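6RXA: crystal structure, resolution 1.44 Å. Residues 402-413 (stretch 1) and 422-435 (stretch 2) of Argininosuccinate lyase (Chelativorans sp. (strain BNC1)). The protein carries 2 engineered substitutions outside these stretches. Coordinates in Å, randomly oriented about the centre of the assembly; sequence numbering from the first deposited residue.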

# COMPACT_ATOMS: atom_id res chain seq x y z
N LYS A 402 21.66 24.97 33.96
CA LYS A 402 20.82 25.27 32.80
C LYS A 402 21.59 26.13 31.81
O LYS A 402 22.52 26.85 32.17
CB LYS A 402 19.57 26.04 33.21
CG LYS A 402 18.74 25.40 34.32
CD LYS A 402 17.99 24.18 33.84
CE LYS A 402 16.95 23.78 34.87
NZ LYS A 402 16.17 22.59 34.44
N ALA A 403 21.18 26.06 30.54
CA ALA A 403 21.96 26.70 29.49
C ALA A 403 22.17 28.18 29.76
O ALA A 403 23.26 28.71 29.52
CB ALA A 403 21.29 26.50 28.13
N ASN A 404 21.15 28.87 30.26
CA ASN A 404 21.23 30.31 30.45
C ASN A 404 22.07 30.70 31.66
O ASN A 404 22.31 31.90 31.88
CB ASN A 404 19.84 30.93 30.52
CG ASN A 404 18.97 30.34 31.62
OD1 ASN A 404 19.24 29.27 32.16
ND2 ASN A 404 17.89 31.05 31.94
N LYS A 405 22.54 29.72 32.44
CA LYS A 405 23.46 29.93 33.54
C LYS A 405 24.89 29.53 33.20
O LYS A 405 25.77 29.61 34.06
CB LYS A 405 23.00 29.14 34.77
CG LYS A 405 21.61 29.50 35.27
CD LYS A 405 21.49 30.97 35.59
CE LYS A 405 20.18 31.27 36.30
NZ LYS A 405 19.96 32.73 36.44
N ILE A 406 25.13 29.06 31.97
CA ILE A 406 26.50 28.81 31.52
C ILE A 406 27.24 30.13 31.41
O ILE A 406 26.74 31.10 30.83
CB ILE A 406 26.49 28.07 30.17
CG1 ILE A 406 25.88 26.67 30.33
CG2 ILE A 406 27.90 28.01 29.59
CD1 ILE A 406 25.65 25.97 29.01
N GLY A 407 28.46 30.17 31.94
CA GLY A 407 29.25 31.38 31.94
C GLY A 407 30.68 31.20 31.48
O GLY A 407 31.04 30.15 30.93
N LEU A 408 31.51 32.22 31.71
CA LEU A 408 32.87 32.19 31.20
C LEU A 408 33.68 31.05 31.81
O LEU A 408 34.45 30.39 31.11
CB LEU A 408 33.53 33.54 31.47
CG LEU A 408 34.91 33.80 30.86
CD1 LEU A 408 34.90 33.71 29.36
CD2 LEU A 408 35.38 35.19 31.32
N ASP A 409 33.49 30.78 33.11
CA ASP A 409 34.29 29.74 33.77
C ASP A 409 34.05 28.38 33.13
O ASP A 409 35.01 27.66 32.80
CB ASP A 409 33.97 29.70 35.26
CG ASP A 409 34.58 30.87 36.03
OD1 ASP A 409 35.49 31.53 35.49
OD2 ASP A 409 34.16 31.12 37.18
N LEU A 410 32.79 28.00 32.93
CA LEU A 410 32.50 26.69 32.36
C LEU A 410 33.02 26.57 30.93
O LEU A 410 33.52 25.51 30.53
CB LEU A 410 30.99 26.44 32.42
CG LEU A 410 30.54 25.02 32.12
CD1 LEU A 410 31.05 24.07 33.17
CD2 LEU A 410 29.03 24.94 32.05
N VAL A 411 32.93 27.64 30.15
CA VAL A 411 33.42 27.59 28.77
C VAL A 411 34.93 27.47 28.74
O VAL A 411 35.50 26.76 27.90
CB VAL A 411 32.94 28.83 27.99
CG1 VAL A 411 33.68 28.93 26.65
CG2 VAL A 411 31.44 28.79 27.80
N GLN A 412 35.63 28.20 29.62
CA GLN A 412 37.09 28.11 29.62
C GLN A 412 37.54 26.73 30.06
O GLN A 412 38.47 26.16 29.47
CB GLN A 412 37.69 29.19 30.52
CG GLN A 412 37.48 30.63 30.04
CD GLN A 412 38.15 30.94 28.71
OE1 GLN A 412 39.20 30.39 28.37
NE2 GLN A 412 37.53 31.82 27.94
N GLU A 413 36.87 26.15 31.07
CA GLU A 413 37.23 24.81 31.51
C GLU A 413 37.07 23.80 30.38
O GLU A 413 37.90 22.90 30.22
CB GLU A 413 36.37 24.39 32.70
CG GLU A 413 36.60 25.19 33.97
CD GLU A 413 35.70 24.75 35.11
OE1 GLU A 413 35.64 25.46 36.13
OE2 GLU A 413 35.06 23.68 34.99
N GLY A 422 42.91 27.81 26.90
CA GLY A 422 41.74 28.64 27.03
C GLY A 422 41.33 29.21 25.68
O GLY A 422 41.83 28.83 24.63
N ILE A 423 40.38 30.13 25.73
CA ILE A 423 39.85 30.72 24.50
C ILE A 423 39.50 32.17 24.77
O ILE A 423 38.96 32.52 25.82
CB ILE A 423 38.65 29.90 23.95
CG1 ILE A 423 38.20 30.48 22.60
CG2 ILE A 423 37.52 29.87 24.96
CD1 ILE A 423 37.75 29.40 21.60
N ASN A 424 39.82 33.03 23.79
CA ASN A 424 39.79 34.48 23.99
C ASN A 424 38.41 35.03 23.62
O ASN A 424 38.20 35.65 22.58
CB ASN A 424 40.90 35.13 23.17
CG ASN A 424 41.49 36.34 23.85
OD1 ASN A 424 41.70 36.35 25.06
ND2 ASN A 424 41.77 37.38 23.07
N VAL A 425 37.45 34.78 24.52
CA VAL A 425 36.10 35.32 24.40
C VAL A 425 35.68 35.85 25.77
O VAL A 425 36.17 35.42 26.81
CB VAL A 425 35.07 34.29 23.88
CG1 VAL A 425 35.48 33.78 22.50
CG2 VAL A 425 34.92 33.15 24.87
N SER A 426 34.76 36.81 25.75
CA SER A 426 34.34 37.50 26.95
C SER A 426 33.05 36.91 27.51
O SER A 426 32.32 36.17 26.83
CB SER A 426 34.11 38.99 26.65
OG SER A 426 32.97 39.15 25.81
N ALA A 427 32.76 37.28 28.76
CA ALA A 427 31.49 36.90 29.38
C ALA A 427 30.31 37.44 28.59
O ALA A 427 29.27 36.78 28.48
CB ALA A 427 31.47 37.41 30.82
N ASP A 428 30.44 38.65 28.03
CA ASP A 428 29.33 39.22 27.27
C ASP A 428 29.15 38.51 25.94
O ASP A 428 28.01 38.38 25.46
CB ASP A 428 29.56 40.72 27.04
CG ASP A 428 29.27 41.55 28.27
OD1 ASP A 428 28.51 41.09 29.15
OD2 ASP A 428 29.80 42.68 28.36
N ASP A 429 30.24 38.07 25.31
CA ASP A 429 30.11 37.26 24.10
C ASP A 429 29.27 36.02 24.37
O ASP A 429 28.41 35.64 23.55
CB ASP A 429 31.49 36.81 23.61
CG ASP A 429 32.34 37.95 23.06
OD1 ASP A 429 31.78 38.94 22.54
OD2 ASP A 429 33.58 37.83 23.14
N ILE A 430 29.52 35.38 25.51
CA ILE A 430 28.80 34.15 25.87
C ILE A 430 27.34 34.46 26.19
O ILE A 430 26.42 33.80 25.69
CB ILE A 430 29.52 33.45 27.04
CG1 ILE A 430 30.90 32.97 26.60
CG2 ILE A 430 28.68 32.30 27.56
CD1 ILE A 430 31.87 32.67 27.74
N LYS A 431 27.10 35.46 27.04
CA LYS A 431 25.74 35.81 27.42
C LYS A 431 24.88 36.08 26.19
O LYS A 431 23.76 35.58 26.07
CB LYS A 431 25.76 37.04 28.33
CG LYS A 431 24.42 37.41 28.93
CD LYS A 431 24.48 38.76 29.63
CE LYS A 431 23.15 39.11 30.28
NZ LYS A 431 23.11 40.52 30.75
N ASP A 432 25.42 36.86 25.24
CA ASP A 432 24.65 37.18 24.05
C ASP A 432 24.43 35.97 23.16
O ASP A 432 23.40 35.87 22.49
CB ASP A 432 25.35 38.29 23.27
CG ASP A 432 24.63 38.64 21.98
OD1 ASP A 432 23.48 39.11 22.05
OD2 ASP A 432 25.23 38.43 20.90
N ALA A 433 25.39 35.03 23.14
CA ALA A 433 25.21 33.82 22.35
C ALA A 433 24.12 32.93 22.94
O ALA A 433 23.45 32.20 22.20
CB ALA A 433 26.53 33.06 22.26
N LEU A 434 23.94 32.97 24.26
CA LEU A 434 23.00 32.09 24.95
C LEU A 434 21.62 32.70 25.11
O LEU A 434 20.73 32.04 25.66
CB LEU A 434 23.55 31.73 26.33
CG LEU A 434 24.87 30.99 26.38
CD1 LEU A 434 25.34 30.84 27.83
CD2 LEU A 434 24.79 29.63 25.71
N ASP A 435 21.41 33.92 24.67
CA ASP A 435 20.11 34.57 24.78
C ASP A 435 19.24 34.04 23.66
O ASP A 435 19.54 34.28 22.48
CB ASP A 435 20.32 36.08 24.64
CG ASP A 435 19.02 36.86 24.74
OD1 ASP A 435 17.95 36.34 24.39
OD2 ASP A 435 19.08 38.04 25.16

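Contact between residues 402-413 and 422-435 of argininosuccinate lyase, which together bury 505 Å² of surface. Helix 408-413 and helix 427-434 run nearly perpendicular, with 97° between their N-to-C directions and a closest axial approach of 10.3 Å, so side chains and loop backbone fill the space between them.

Two hydrogen bonds cross the contact, and both use the Gln412 side chain, whose amide pairs with the backbone of Ile423. Ile423 N donates to Gln412 OE1 (2.9 Å, 161° at the hydrogen), and Gln412 NE2 donates to Ile423 O (2.7 Å, 164°). The carboxamide thus satisfies the NH and the carbonyl of a single residue, both with near-linear geometry. With chi1 and chi2 both m, the CA-to-CB bond of Gln412 points sideways to the second stretch, while the end of the side chain comes nearer to it. The same amide packs closely on the preceding residue: Gln412 OE1 lies 3.4 Å from Gly422 CA, and an ideal CB at Gly422 would fall 2.9 Å from that oxygen, a clash that glycine avoids.

Apolar contacts are centred on Ile430 and Leu434, one helical turn apart, whose CA-to-CB bonds both point toward the first stretch. Ile430 CD1 sits between two side chains of helix 408-413, 3.6 Å from Leu408 CD1 and 3.9 Å from Val411 CG2. Leu434 reaches the segment before that helix, its CD1 lying 3.8 Å from Ile406 CB. The contact extends through Val411 CG1 to Ile423 CG2 at 4.3 Å and, where the backbones come close, through Leu408 CB to Ala427 CB at 4.4 Å.

Two leucine methyls rest on carbonyl oxygens. Leu434 CD1 is 3.4 Å from Ala403 O and 3.3 Å from Ile406 O, contacts of packing rather than hydrogen bonding. Leu408, with chi1 t and chi2 p, makes a similar approach in the other direction: its CA-to-CB bond points sideways, but CD1 comes within 3.3 Å of Val425 O.

Within the second stretch, Ser426 is the N-cap of helix 427-434: its OG accepts from Asp429 N (3.0 Å), the capping bond, and a hydrogen bond runs the other way from Ser426 N to Asp429 OD2 (3.0 Å, 171°). The CA-to-CB bond of Ser426 points away from the first stretch, and neither the Ser426 nor the Asp429 side chain touches it. Gly407 holds the N-cap position of the other helix, where its carbonyl accepts from Val411 N (3.2 Å from Gly407 O).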